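Local coordinates for FYVE, RhoGEF and PH domain-containing protein 5 (PDB 3MPX), which activates the small GTPase CDC42 by exchanging its bound GDP for GTP, here represented by its DH and first PH domains, at residues 39-44 and 84-89; 54-59 and 70-75; 165-170 and 213-218; 222-227 and 264-269. All blocks are in the same frame, centred on the assembly; numbering follows the deposited sequence.

Contact 1: residues 39-44 and 84-89; sequences EMLQHL and DLHQGI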
loop_
_atom_site.group_PDB
_atom_site.type_symbol
_atom_site.label_atom_id
_atom_site.label_comp_id
_atom_site.label_asym_id
_atom_site.label_seq_id
_atom_site.Cartn_x
_atom_site.Cartn_y
_atom_site.Cartn_z
ATOM N N GLU A 39 -0.583 16.303 5.127
ATOM C CA GLU A 39 0.612 17.078 4.774
ATOM C C GLU A 39 1.005 16.715 3.322
ATOM O O GLU A 39 1.340 17.590 2.524
ATOM C CB GLU A 39 1.747 16.718 5.764
ATOM C CG GLU A 39 3.145 17.230 5.414
ATOM C CD GLU A 39 3.538 18.614 5.900
ATOM O OE1 GLU A 39 4.695 19.018 5.634
ATOM O OE2 GLU A 39 2.704 19.296 6.543
HETATM N N MSE A 40 0.925 15.425 2.988
HETATM C CA MSE A 40 1.243 14.909 1.675
HETATM C C MSE A 40 0.214 15.352 0.655
HETATM O O MSE A 40 0.598 15.737 -0.448
HETATM C CB MSE A 40 1.363 13.380 1.730
HETATM C CG MSE A 40 1.888 12.763 0.444
HETATM SE SE MSE A 40 0.431 12.410 -0.808
HETATM C CE MSE A 40 -0.117 10.668 -0.140
ATOM N N LEU A 41 -1.085 15.311 1.008
ATOM C CA LEU A 41 -2.134 15.719 0.070
ATOM C C LEU A 41 -2.082 17.205 -0.219
ATOM O O LEU A 41 -2.441 17.615 -1.322
ATOM C CB LEU A 41 -3.551 15.324 0.523
ATOM C CG LEU A 41 -3.910 13.842 0.600
ATOM C CD1 LEU A 41 -5.267 13.694 1.180
ATOM C CD2 LEU A 41 -3.879 13.180 -0.759
ATOM N N GLN A 42 -1.620 17.994 0.776
ATOM C CA GLN A 42 -1.437 19.445 0.763
ATOM C C GLN A 42 -0.471 19.805 -0.360
ATOM O O GLN A 42 -0.886 20.443 -1.326
ATOM C CB GLN A 42 -0.887 19.908 2.131
ATOM C CG GLN A 42 -0.855 21.416 2.369
ATOM C CD GLN A 42 -2.121 21.933 3.008
ATOM O OE1 GLN A 42 -2.664 22.976 2.606
ATOM N NE2 GLN A 42 -2.617 21.229 4.033
ATOM N N HIS A 43 0.790 19.327 -0.252
ATOM C CA HIS A 43 1.916 19.552 -1.177
ATOM C C HIS A 43 1.682 18.959 -2.550
ATOM O O HIS A 43 2.250 19.443 -3.533
ATOM C CB HIS A 43 3.229 19.037 -0.564
ATOM C CG HIS A 43 3.604 19.815 0.669
ATOM N ND1 HIS A 43 3.522 19.250 1.939
ATOM C CD2 HIS A 43 3.934 21.126 0.795
ATOM C CE1 HIS A 43 3.851 20.213 2.784
ATOM N NE2 HIS A 43 4.103 21.362 2.145
ATOM N N LEU A 44 0.807 17.944 -2.630
ATOM C CA LEU A 44 0.400 17.365 -3.886
ATOM C C LEU A 44 -0.471 18.392 -4.614
ATOM O O LEU A 44 -0.266 18.643 -5.796
ATOM C CB LEU A 44 -0.388 16.083 -3.635
ATOM C CG LEU A 44 -0.670 15.223 -4.873
ATOM C CD1 LEU A 44 0.613 14.670 -5.489
ATOM C CD2 LEU A 44 -1.580 14.108 -4.524
ATOM N N ASP A 84 -9.620 17.868 1.102
ATOM C CA ASP A 84 -10.633 18.430 1.972
ATOM C C ASP A 84 -11.253 17.363 2.838
ATOM O O ASP A 84 -11.482 17.611 4.034
ATOM C CB ASP A 84 -11.705 19.172 1.150
ATOM C CG ASP A 84 -11.236 20.450 0.449
ATOM O OD1 ASP A 84 -10.193 21.026 0.874
ATOM O OD2 ASP A 84 -11.921 20.893 -0.509
ATOM N N LEU A 85 -11.477 16.157 2.257
ATOM C CA LEU A 85 -12.061 15.015 2.961
ATOM C C LEU A 85 -11.188 14.618 4.136
ATOM O O LEU A 85 -11.697 14.486 5.252
ATOM C CB LEU A 85 -12.311 13.820 2.007
ATOM C CG LEU A 85 -12.332 12.395 2.596
ATOM C CD1 LEU A 85 -13.595 12.114 3.392
ATOM C CD2 LEU A 85 -12.135 11.354 1.518
ATOM N N HIS A 86 -9.874 14.487 3.890
ATOM C CA HIS A 86 -8.894 14.069 4.874
ATOM C C HIS A 86 -8.541 15.191 5.847
ATOM O O HIS A 86 -8.324 14.906 7.036
ATOM C CB HIS A 86 -7.686 13.442 4.186
ATOM C CG HIS A 86 -8.060 12.151 3.521
ATOM N ND1 HIS A 86 -8.118 10.966 4.228
ATOM C CD2 HIS A 86 -8.501 11.926 2.265
ATOM C CE1 HIS A 86 -8.524 10.051 3.362
ATOM N NE2 HIS A 86 -8.782 10.587 2.177
ATOM N N GLN A 87 -8.588 16.467 5.392
ATOM C CA GLN A 87 -8.402 17.607 6.299
ATOM C C GLN A 87 -9.475 17.517 7.425
ATOM O O GLN A 87 -9.128 17.645 8.596
ATOM C CB GLN A 87 -8.512 18.948 5.556
ATOM C CG GLN A 87 -7.165 19.497 5.119
ATOM C CD GLN A 87 -7.281 20.797 4.354
ATOM O OE1 GLN A 87 -8.044 20.931 3.382
ATOM N NE2 GLN A 87 -6.471 21.772 4.741
ATOM N N GLY A 88 -10.716 17.190 7.048
ATOM C CA GLY A 88 -11.827 17.002 7.969
ATOM C C GLY A 88 -11.675 15.824 8.911
ATOM O O GLY A 88 -11.949 15.976 10.106
ATOM N N ILE A 89 -11.261 14.627 8.367
ATOM C CA ILE A 89 -11.000 13.380 9.104
ATOM C C ILE A 89 -9.957 13.690 10.211
ATOM O O ILE A 89 -10.210 13.395 11.375
ATOM C CB ILE A 89 -10.560 12.220 8.144
ATOM C CG1 ILE A 89 -11.772 11.610 7.427
ATOM C CG2 ILE A 89 -9.754 11.119 8.878
ATOM C CD1 ILE A 89 -11.469 10.609 6.345
#
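Leu-41 and His-86 meet between two long helices of the DH domain, one leucine methyl, CD1, meeting CB and the CG-CD2 part of the imidazole obliquely. From CB outward, the first atoms of His-86 share Leu-41 CD1 and the nitrogens have polar partners. His-86 CB is 3.9 Å from Leu-41 CD1; the same methyl carbon touches the ring next, with Leu-41 CD1 to His-86 CD2 at 3.8 Å. With CG of the histidine anti to its carbonyl carbon (chi1 -67°), CB, CG and CD2 all lie within reach of that methyl. Leu-85 CG of the preceding residue lies 3.8 Å above one face of the His-86 ring. Farther out, both nitrogens are engaged: ND1 hydrogen-bonds Glu-34 OE2, and NE2 hydrogen-bonds NE2 of His-120, whose ring stands nearly perpendicular. These two bonds satisfy the polar atoms of a buried ring and oppose its rotation about CB-CG. The ends of Gln-42, bent at chi2, and Gln-87 come near each other at the more exposed edge. Segment 39-44 belongs to helix 21-59 and segment 84-89 to helix 66-98. Helix 162-184 packs on the former through Val-169, which touches Leu-41 and Leu-44, while Tyr-37 meets His-86 edge-to-face; the imidazole is buried among helices 21-59, 66-98 and 117-138, the last through His-120.

Contact 2: residues 54-59 and 70-75; sequences RALDDM and EELRQG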
loop_
_atom_site.group_PDB
_atom_site.type_symbol
_atom_site.label_atom_id
_atom_site.label_comp_id
_atom_site.label_asym_id
_atom_site.label_seq_id
_atom_site.Cartn_x
_atom_site.Cartn_y
_atom_site.Cartn_z
ATOM N N ARG A 54 -2.216 25.344 -13.716
ATOM C CA ARG A 54 -1.539 26.530 -14.255
ATOM C C ARG A 54 -1.064 26.264 -15.688
ATOM O O ARG A 54 -1.366 27.063 -16.578
ATOM C CB ARG A 54 -0.353 26.967 -13.365
ATOM C CG ARG A 54 -0.739 27.844 -12.189
ATOM C CD ARG A 54 0.479 28.290 -11.400
ATOM N NE ARG A 54 0.777 27.382 -10.289
ATOM C CZ ARG A 54 1.984 26.896 -10.011
ATOM N NH1 ARG A 54 2.154 26.080 -8.977
ATOM N NH2 ARG A 54 3.033 27.217 -10.767
ATOM N N ALA A 55 -0.387 25.123 -15.923
ATOM C CA ALA A 55 0.084 24.755 -17.262
ATOM C C ALA A 55 -1.085 24.575 -18.233
ATOM O O ALA A 55 -1.120 25.273 -19.241
ATOM C CB ALA A 55 0.931 23.488 -17.206
ATOM N N LEU A 56 -2.054 23.671 -17.917
ATOM C CA LEU A 56 -3.225 23.365 -18.756
ATOM C C LEU A 56 -4.016 24.630 -19.126
ATOM O O LEU A 56 -4.407 24.758 -20.286
ATOM C CB LEU A 56 -4.136 22.283 -18.129
ATOM C CG LEU A 56 -3.561 20.854 -17.967
ATOM C CD1 LEU A 56 -4.548 19.942 -17.252
ATOM C CD2 LEU A 56 -3.165 20.246 -19.297
ATOM N N ASP A 57 -4.161 25.598 -18.176
ATOM C CA ASP A 57 -4.799 26.910 -18.409
ATOM C C ASP A 57 -4.070 27.693 -19.513
ATOM O O ASP A 57 -4.740 28.367 -20.307
ATOM C CB ASP A 57 -4.859 27.764 -17.129
ATOM C CG ASP A 57 -5.854 27.330 -16.055
ATOM O OD1 ASP A 57 -6.831 26.609 -16.389
ATOM O OD2 ASP A 57 -5.667 27.725 -14.878
ATOM N N ASP A 58 -2.706 27.575 -19.587
ATOM C CA ASP A 58 -1.885 28.228 -20.621
ATOM C C ASP A 58 -2.077 27.537 -21.974
ATOM O O ASP A 58 -2.093 28.193 -23.025
ATOM C CB ASP A 58 -0.394 28.193 -20.252
ATOM C CG ASP A 58 0.073 29.059 -19.098
ATOM O OD1 ASP A 58 -0.625 30.029 -18.763
ATOM O OD2 ASP A 58 1.181 28.801 -18.577
HETATM N N MSE A 59 -2.199 26.200 -21.940
HETATM C CA MSE A 59 -2.341 25.353 -23.127
HETATM C C MSE A 59 -3.676 25.506 -23.800
HETATM O O MSE A 59 -3.817 25.102 -24.957
HETATM C CB MSE A 59 -2.094 23.891 -22.800
HETATM C CG MSE A 59 -0.675 23.601 -22.402
HETATM SE SE MSE A 59 -0.594 21.815 -21.659
HETATM C CE MSE A 59 0.175 22.262 -20.134
ATOM N N GLU A 70 -8.998 17.976 -21.117
ATOM C CA GLU A 70 -10.280 17.891 -20.407
ATOM C C GLU A 70 -10.353 16.678 -19.490
ATOM O O GLU A 70 -10.865 16.782 -18.374
ATOM C CB GLU A 70 -11.474 17.944 -21.371
ATOM C CG GLU A 70 -11.697 19.316 -21.985
ATOM C CD GLU A 70 -11.680 20.504 -21.044
ATOM O OE1 GLU A 70 -10.867 21.432 -21.270
ATOM O OE2 GLU A 70 -12.467 20.502 -20.072
ATOM N N GLU A 71 -9.801 15.550 -19.955
ATOM C CA GLU A 71 -9.707 14.312 -19.206
ATOM C C GLU A 71 -8.697 14.495 -18.082
ATOM O O GLU A 71 -9.023 14.160 -16.944
ATOM C CB GLU A 71 -9.386 13.139 -20.130
ATOM C CG GLU A 71 -10.620 12.637 -20.878
ATOM C CD GLU A 71 -10.475 11.487 -21.860
ATOM O OE1 GLU A 71 -9.470 10.740 -21.796
ATOM O OE2 GLU A 71 -11.401 11.321 -22.687
ATOM N N LEU A 72 -7.538 15.153 -18.353
ATOM C CA LEU A 72 -6.569 15.479 -17.296
ATOM C C LEU A 72 -7.226 16.329 -16.188
ATOM O O LEU A 72 -7.109 16.004 -15.004
ATOM C CB LEU A 72 -5.380 16.239 -17.862
ATOM C CG LEU A 72 -4.258 15.394 -18.390
ATOM C CD1 LEU A 72 -3.461 16.158 -19.436
ATOM C CD2 LEU A 72 -3.387 14.862 -17.258
ATOM N N ARG A 73 -7.965 17.380 -16.591
ATOM C CA ARG A 73 -8.680 18.270 -15.685
ATOM C C ARG A 73 -9.711 17.541 -14.789
ATOM O O ARG A 73 -9.857 17.909 -13.615
ATOM C CB ARG A 73 -9.373 19.377 -16.490
ATOM C CG ARG A 73 -8.457 20.520 -16.839
ATOM C CD ARG A 73 -9.252 21.754 -17.148
ATOM N NE ARG A 73 -8.392 22.915 -17.385
ATOM C CZ ARG A 73 -8.028 23.336 -18.588
ATOM N NH1 ARG A 73 -8.415 22.677 -19.676
ATOM N NH2 ARG A 73 -7.267 24.412 -18.716
ATOM N N GLN A 74 -10.418 16.519 -15.343
ATOM C CA GLN A 74 -11.447 15.759 -14.616
ATOM C C GLN A 74 -10.813 14.890 -13.523
ATOM O O GLN A 74 -11.178 15.032 -12.368
ATOM C CB GLN A 74 -12.338 14.946 -15.589
ATOM C CG GLN A 74 -13.755 14.596 -15.094
ATOM C CD GLN A 74 -14.478 15.635 -14.244
ATOM O OE1 GLN A 74 -14.727 15.424 -13.056
ATOM N NE2 GLN A 74 -14.843 16.775 -14.818
ATOM N N GLY A 75 -9.817 14.081 -13.894
ATOM C CA GLY A 75 -9.050 13.224 -12.995
ATOM C C GLY A 75 -8.314 14.022 -11.942
ATOM O O GLY A 75 -8.250 13.608 -10.786
#
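Leu-56 and Arg-73 run past each other in opposite directions, bringing Leu-56 CB over one face of the guanidinium, 3.8 Å above its plane and offset toward the rim. Asp-57 comes instead at the guanidinium edge: Arg-73 NH2 donates to Asp-57 OD1 at 3.2 Å with an N-H...O angle of 158°, meeting the carboxylate oxygen on its anti side. The carboxylate and guanidinium planes are 22° apart, and the oxygen lies close to the guanidinium plane. The arginine chain, extended from CG to NE, crosses the gap between two roughly antiparallel helix segments of the DH domain, 153° between their directions; a brief connection joins them into a helical hairpin. Arg-73 NH1 pairs with Glu-70 OE1 at 3.2 Å, one turn back, and NH2 has a second salt-bridge partner in Asp-60, so the guanidinium is shared by three carboxylates in a salt-bridge network. A leucine in place of Arg-73 would probably leave Asp-57, Glu-70 and Asp-60 clustered without their shared positive mate. On the buried side Leu-56 and Leu-72 cross at about a right angle, Leu-56 CD1 resting 3.8 Å from Leu-72 CB, with Leu-144 and Leu-134 from two further helices packing against this leucine pair.

Contact 3: residues 165-170 and 213-218; sequences RLLRVV and DSMEQG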
loop_
_atom_site.group_PDB
_atom_site.type_symbol
_atom_site.label_atom_id
_atom_site.label_comp_id
_atom_site.label_asym_id
_atom_site.label_seq_id
_atom_site.Cartn_x
_atom_site.Cartn_y
_atom_site.Cartn_z
ATOM N N ARG A 165 4.041 8.353 -7.496
ATOM C CA ARG A 165 3.820 9.289 -6.403
ATOM C C ARG A 165 2.296 9.487 -6.100
ATOM O O ARG A 165 1.961 10.047 -5.053
ATOM C CB ARG A 165 4.519 10.629 -6.723
ATOM C CG ARG A 165 5.241 11.207 -5.517
ATOM C CD ARG A 165 6.166 12.355 -5.869
ATOM N NE ARG A 165 7.434 11.902 -6.449
ATOM C CZ ARG A 165 8.525 12.659 -6.558
ATOM N NH1 ARG A 165 8.519 13.913 -6.118
ATOM N NH2 ARG A 165 9.631 12.163 -7.098
ATOM N N LEU A 166 1.389 9.021 -6.999
ATOM C CA LEU A 166 -0.054 9.144 -6.782
ATOM C C LEU A 166 -0.687 7.855 -6.263
ATOM O O LEU A 166 -1.808 7.907 -5.745
ATOM C CB LEU A 166 -0.798 9.681 -8.004
ATOM C CG LEU A 166 -0.698 11.198 -8.138
ATOM C CD1 LEU A 166 -0.395 11.577 -9.528
ATOM C CD2 LEU A 166 -1.931 11.902 -7.604
ATOM N N LEU A 167 0.043 6.713 -6.330
ATOM C CA LEU A 167 -0.397 5.452 -5.731
ATOM C C LEU A 167 -0.518 5.711 -4.224
ATOM O O LEU A 167 -1.387 5.132 -3.563
ATOM C CB LEU A 167 0.651 4.332 -5.939
ATOM C CG LEU A 167 0.981 3.860 -7.358
ATOM C CD1 LEU A 167 2.200 2.979 -7.343
ATOM C CD2 LEU A 167 -0.165 3.076 -7.967
ATOM N N ARG A 168 0.368 6.600 -3.693
ATOM C CA ARG A 168 0.444 7.022 -2.295
ATOM C C ARG A 168 -0.898 7.605 -1.797
ATOM O O ARG A 168 -1.224 7.441 -0.624
ATOM C CB ARG A 168 1.613 8.004 -2.087
ATOM C CG ARG A 168 2.919 7.334 -1.680
ATOM C CD ARG A 168 4.092 8.263 -1.863
ATOM N NE ARG A 168 5.142 7.670 -2.699
ATOM C CZ ARG A 168 6.250 8.304 -3.085
ATOM N NH1 ARG A 168 6.468 9.562 -2.714
ATOM N NH2 ARG A 168 7.145 7.685 -3.844
ATOM N N VAL A 169 -1.692 8.216 -2.700
ATOM C CA VAL A 169 -3.043 8.719 -2.430
ATOM C C VAL A 169 -3.971 7.517 -2.149
ATOM O O VAL A 169 -4.533 7.436 -1.064
ATOM C CB VAL A 169 -3.549 9.622 -3.595
ATOM C CG1 VAL A 169 -5.058 9.885 -3.536
ATOM C CG2 VAL A 169 -2.769 10.933 -3.643
ATOM N N VAL A 170 -4.073 6.566 -3.106
ATOM C CA VAL A 170 -4.910 5.353 -3.085
ATOM C C VAL A 170 -4.457 4.335 -2.000
ATOM O O VAL A 170 -5.233 3.474 -1.591
ATOM C CB VAL A 170 -4.879 4.717 -4.506
ATOM C CG1 VAL A 170 -5.813 3.509 -4.633
ATOM C CG2 VAL A 170 -5.180 5.749 -5.579
ATOM N N ASP A 213 -9.968 -3.781 -9.247
ATOM C CA ASP A 213 -10.508 -4.132 -10.550
ATOM C C ASP A 213 -10.409 -3.030 -11.625
ATOM O O ASP A 213 -10.707 -3.322 -12.784
ATOM C CB ASP A 213 -11.954 -4.647 -10.424
ATOM C CG ASP A 213 -12.981 -3.710 -9.801
ATOM O OD1 ASP A 213 -13.217 -2.608 -10.371
ATOM O OD2 ASP A 213 -13.662 -4.135 -8.834
ATOM N N SER A 214 -9.993 -1.783 -11.266
ATOM C CA SER A 214 -9.903 -0.645 -12.214
ATOM C C SER A 214 -8.511 -0.010 -12.320
ATOM O O SER A 214 -8.335 0.937 -13.097
ATOM C CB SER A 214 -10.927 0.427 -11.866
ATOM O OG SER A 214 -12.230 -0.111 -12.003
HETATM N N MSE A 215 -7.532 -0.528 -11.547
HETATM C CA MSE A 215 -6.151 -0.053 -11.525
HETATM C C MSE A 215 -5.217 -1.219 -11.752
HETATM O O MSE A 215 -5.306 -2.233 -11.041
HETATM C CB MSE A 215 -5.816 0.578 -10.181
HETATM C CG MSE A 215 -6.221 2.019 -10.050
HETATM SE SE MSE A 215 -5.704 2.712 -8.284
HETATM C CE MSE A 215 -3.746 2.392 -8.318
ATOM N N GLU A 216 -4.300 -1.078 -12.720
ATOM C CA GLU A 216 -3.333 -2.136 -13.006
ATOM C C GLU A 216 -2.382 -2.390 -11.784
ATOM O O GLU A 216 -1.868 -3.501 -11.629
ATOM C CB GLU A 216 -2.550 -1.821 -14.294
ATOM N N GLN A 217 -2.231 -1.395 -10.887
ATOM C CA GLN A 217 -1.362 -1.498 -9.724
ATOM C C GLN A 217 -2.116 -1.694 -8.377
ATOM O O GLN A 217 -1.470 -1.834 -7.328
ATOM C CB GLN A 217 -0.441 -0.265 -9.663
ATOM C CG GLN A 217 0.728 -0.290 -10.658
ATOM C CD GLN A 217 1.715 -1.435 -10.439
ATOM O OE1 GLN A 217 2.046 -2.192 -11.370
ATOM N NE2 GLN A 217 2.207 -1.594 -9.205
ATOM N N GLY A 218 -3.451 -1.735 -8.430
ATOM C CA GLY A 218 -4.320 -1.899 -7.265
ATOM C C GLY A 218 -4.111 -3.174 -6.470
ATOM O O GLY A 218 -3.990 -3.111 -5.242
#
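Met-215, a selenomethionine, packs on Val-170 and Leu-167 and carries the dense half of this buried contact. Its chain runs straight through chi2 and then bends at chi3 (58°), turning the terminal methyl toward the leucine while the selenium faces the valine. Met-215 SE and Val-170 CG1 approach tip to tip at 3.7 Å, with Val-170 CG2 somewhat farther from the selenium at 4.1 Å. Met-215 CE lies 3.7 Å from Leu-167 CD2, the two side chains crossing at a slant. Everything here is apolar, and Phe-127 of helix 117-138 also packs on Val-170. The other half is slighter and faces solvent. There Leu-167 CD2 rests 3.8 Å from Gln-217 CB, so the aliphatic root of the glutamine covers the leucine methyl, while its chain bends at chi2 and the residue stays exposed. Leu-167 thus has one methyl carbon shared between a buried selenomethionine and a surface glutamine; Leu-238 touches the leucine as well. The backbone of segment 213-218 leaves helical geometry at Met-215, just after helix 192-214, and Glu-216 N is hydrogen-bonded to Asp-128 OD2. With helix 218-230 starting at Gly-218, this is a helical break packed against helix 162-184, at the point where the last long DH helix gives way to the segment leading to the PH domain in a DH-PH tandem.

Contact 4: residues 222-227 and 264-269; sequences QKLVHI and FLMNDV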
loop_
_atom_site.group_PDB
_atom_site.type_symbol
_atom_site.label_atom_id
_atom_site.label_comp_id
_atom_site.label_asym_id
_atom_site.label_seq_id
_atom_site.Cartn_x
_atom_site.Cartn_y
_atom_site.Cartn_z
ATOM N N GLN A 222 -2.214 -3.382 -2.741
ATOM C CA GLN A 222 -2.843 -4.060 -1.623
ATOM C C GLN A 222 -1.885 -5.087 -1.018
ATOM O O GLN A 222 -1.648 -5.012 0.185
ATOM C CB GLN A 222 -4.181 -4.706 -2.045
ATOM C CG GLN A 222 -4.798 -5.612 -0.974
ATOM C CD GLN A 222 -6.255 -5.854 -1.207
ATOM O OE1 GLN A 222 -7.118 -5.425 -0.433
ATOM N NE2 GLN A 222 -6.557 -6.571 -2.260
ATOM N N LYS A 223 -1.316 -6.012 -1.837
ATOM C CA LYS A 223 -0.382 -7.035 -1.338
ATOM C C LYS A 223 0.720 -6.413 -0.494
ATOM O O LYS A 223 0.890 -6.820 0.656
ATOM C CB LYS A 223 0.229 -7.883 -2.473
ATOM C CG LYS A 223 -0.693 -8.983 -2.995
ATOM C CD LYS A 223 -0.202 -9.609 -4.306
ATOM C CE LYS A 223 -0.629 -8.886 -5.566
ATOM N NZ LYS A 223 0.311 -9.131 -6.698
ATOM N N LEU A 224 1.382 -5.353 -1.026
ATOM C CA LEU A 224 2.490 -4.669 -0.363
ATOM C C LEU A 224 2.057 -3.937 0.903
ATOM O O LEU A 224 2.852 -3.893 1.859
ATOM C CB LEU A 224 3.255 -3.737 -1.320
ATOM C CG LEU A 224 3.742 -4.333 -2.693
ATOM C CD1 LEU A 224 4.659 -3.353 -3.426
ATOM C CD2 LEU A 224 4.409 -5.724 -2.555
ATOM N N VAL A 225 0.798 -3.419 0.960
ATOM C CA VAL A 225 0.334 -2.740 2.181
ATOM C C VAL A 225 0.108 -3.791 3.295
ATOM O O VAL A 225 0.554 -3.586 4.441
ATOM C CB VAL A 225 -0.870 -1.785 1.977
ATOM C CG1 VAL A 225 -1.458 -1.341 3.316
ATOM C CG2 VAL A 225 -0.471 -0.555 1.155
ATOM N N HIS A 226 -0.510 -4.943 2.940
ATOM C CA HIS A 226 -0.755 -6.012 3.905
ATOM C C HIS A 226 0.549 -6.714 4.349
ATOM O O HIS A 226 0.669 -7.041 5.542
ATOM C CB HIS A 226 -1.783 -6.993 3.368
ATOM C CG HIS A 226 -3.166 -6.428 3.366
ATOM N ND1 HIS A 226 -3.954 -6.449 4.505
ATOM C CD2 HIS A 226 -3.859 -5.830 2.367
ATOM C CE1 HIS A 226 -5.097 -5.864 4.163
ATOM N NE2 HIS A 226 -5.087 -5.478 2.886
ATOM N N ILE A 227 1.536 -6.876 3.417
ATOM C CA ILE A 227 2.843 -7.505 3.695
ATOM C C ILE A 227 3.697 -6.594 4.574
ATOM O O ILE A 227 4.359 -7.100 5.476
ATOM C CB ILE A 227 3.592 -7.986 2.407
ATOM C CG1 ILE A 227 2.856 -9.173 1.769
ATOM C CG2 ILE A 227 5.075 -8.357 2.656
ATOM C CD1 ILE A 227 3.097 -9.263 0.432
ATOM N N PHE A 264 8.704 -13.954 1.409
ATOM C CA PHE A 264 7.952 -13.057 0.519
ATOM C C PHE A 264 8.832 -12.716 -0.702
ATOM O O PHE A 264 9.747 -11.904 -0.588
ATOM C CB PHE A 264 7.502 -11.788 1.238
ATOM C CG PHE A 264 6.548 -11.973 2.383
ATOM C CD1 PHE A 264 5.178 -12.074 2.161
ATOM C CD2 PHE A 264 7.010 -12.003 3.696
ATOM C CE1 PHE A 264 4.293 -12.199 3.231
ATOM C CE2 PHE A 264 6.113 -12.149 4.769
ATOM C CZ PHE A 264 4.768 -12.236 4.528
ATOM N N LEU A 265 8.585 -13.377 -1.848
ATOM C CA LEU A 265 9.354 -13.176 -3.085
ATOM C C LEU A 265 8.734 -12.105 -4.025
ATOM O O LEU A 265 7.635 -12.264 -4.557
ATOM C CB LEU A 265 9.609 -14.506 -3.849
ATOM C CG LEU A 265 10.022 -14.424 -5.338
ATOM C CD1 LEU A 265 11.496 -14.172 -5.509
ATOM C CD2 LEU A 265 9.634 -15.668 -6.089
HETATM N N MSE A 266 9.501 -11.030 -4.232
HETATM C CA MSE A 266 9.197 -9.935 -5.141
HETATM C C MSE A 266 10.183 -10.037 -6.300
HETATM O O MSE A 266 11.213 -10.711 -6.173
HETATM C CB MSE A 266 9.394 -8.576 -4.450
HETATM C CG MSE A 266 8.111 -7.918 -4.052
HETATM SE SE MSE A 266 7.573 -8.411 -2.256
HETATM C CE MSE A 266 8.919 -7.467 -1.192
ATOM N N ASN A 267 9.902 -9.327 -7.406
ATOM C CA ASN A 267 10.805 -9.266 -8.557
ATOM C C ASN A 267 12.050 -8.457 -8.171
ATOM O O ASN A 267 13.147 -8.676 -8.686
ATOM C CB ASN A 267 10.089 -8.633 -9.760
ATOM C CG ASN A 267 9.381 -7.316 -9.498
ATOM O OD1 ASN A 267 9.684 -6.557 -8.555
ATOM N ND2 ASN A 267 8.443 -6.997 -10.381
ATOM N N ASP A 268 11.854 -7.551 -7.221
ATOM C CA ASP A 268 12.838 -6.625 -6.712
ATOM C C ASP A 268 13.745 -7.304 -5.682
ATOM O O ASP A 268 14.903 -7.602 -5.975
ATOM C CB ASP A 268 12.074 -5.424 -6.103
ATOM C CG ASP A 268 12.894 -4.195 -5.778
ATOM O OD1 ASP A 268 12.695 -3.153 -6.451
ATOM O OD2 ASP A 268 13.659 -4.238 -4.792
ATOM N N VAL A 269 13.182 -7.579 -4.497
ATOM C CA VAL A 269 13.835 -8.094 -3.301
ATOM C C VAL A 269 13.137 -9.377 -2.721
ATOM O O VAL A 269 11.965 -9.632 -3.002
ATOM C CB VAL A 269 13.857 -6.904 -2.303
ATOM C CG1 VAL A 269 12.495 -6.646 -1.660
ATOM C CG2 VAL A 269 14.953 -7.037 -1.262
#
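Ile-227 and Leu-224, on the helix that leads from the DH domain to the PH domain, pack against Phe-264 and Met-266 of a strand in the PH-fold beta-sheet. One component is a CH-pi contact. Ile-227 CG2 lies over a face of the Phe-264 ring, 3.9 Å from its centroid and 16° off the ring normal. The isoleucine sets CG2 anti to its backbone N and CG1 anti to its carbonyl carbon (chi1 -69°), an arrangement that lets both branches reach the phenyl group. The second component is plain apolar packing. Ile-227 CG1 lies 3.7 Å from Phe-264 CE1, and Ile-227 CD1 is 3.9 Å from Phe-264 CD1, as the two side chains slide past each other in opposite directions. Beside them Leu-224 CD2 comes 4.2 Å from SE of Met-266, a selenomethionine whose chain is bent at chi2 and chi3. An alanine at Ile-227 is likely to leave the phenyl face without its methyl and open a gap between helix and sheet. His-262 and Tyr-281 meet Phe-264 edge-to-face, and Leu-237 packs on both Ile-227 and Met-266. No hydrogen bond crosses the contact; at the strand's turn, Asn-267 and Asp-268 bond to Gly-241, Glu-243 and Arg-242, and Met-266 N donates to Val-269 O at 3.1 Å.

In the fold
Along the chain, contact 2 lies within the span bounded by contact 1; contacts 3 and 4 follow in order. Contacts 1 and 2 both join helix 21-59 to helix 66-98, with centres about 21 Å apart, and so join one helix pair at two levels of the DH bundle. Contact 3 is about 17 Å from contact 1, centre to centre, and touches it directly: helix 162-184 packs on helix 21-59. The centres of contacts 3 and 4 are about 15 Å apart, and their segments adjoin in sequence as helix 192-214 gives way to helix 218-230. Contact 4 then crosses from that helix to the PH sheet, connecting the exchange domain with its neighbour.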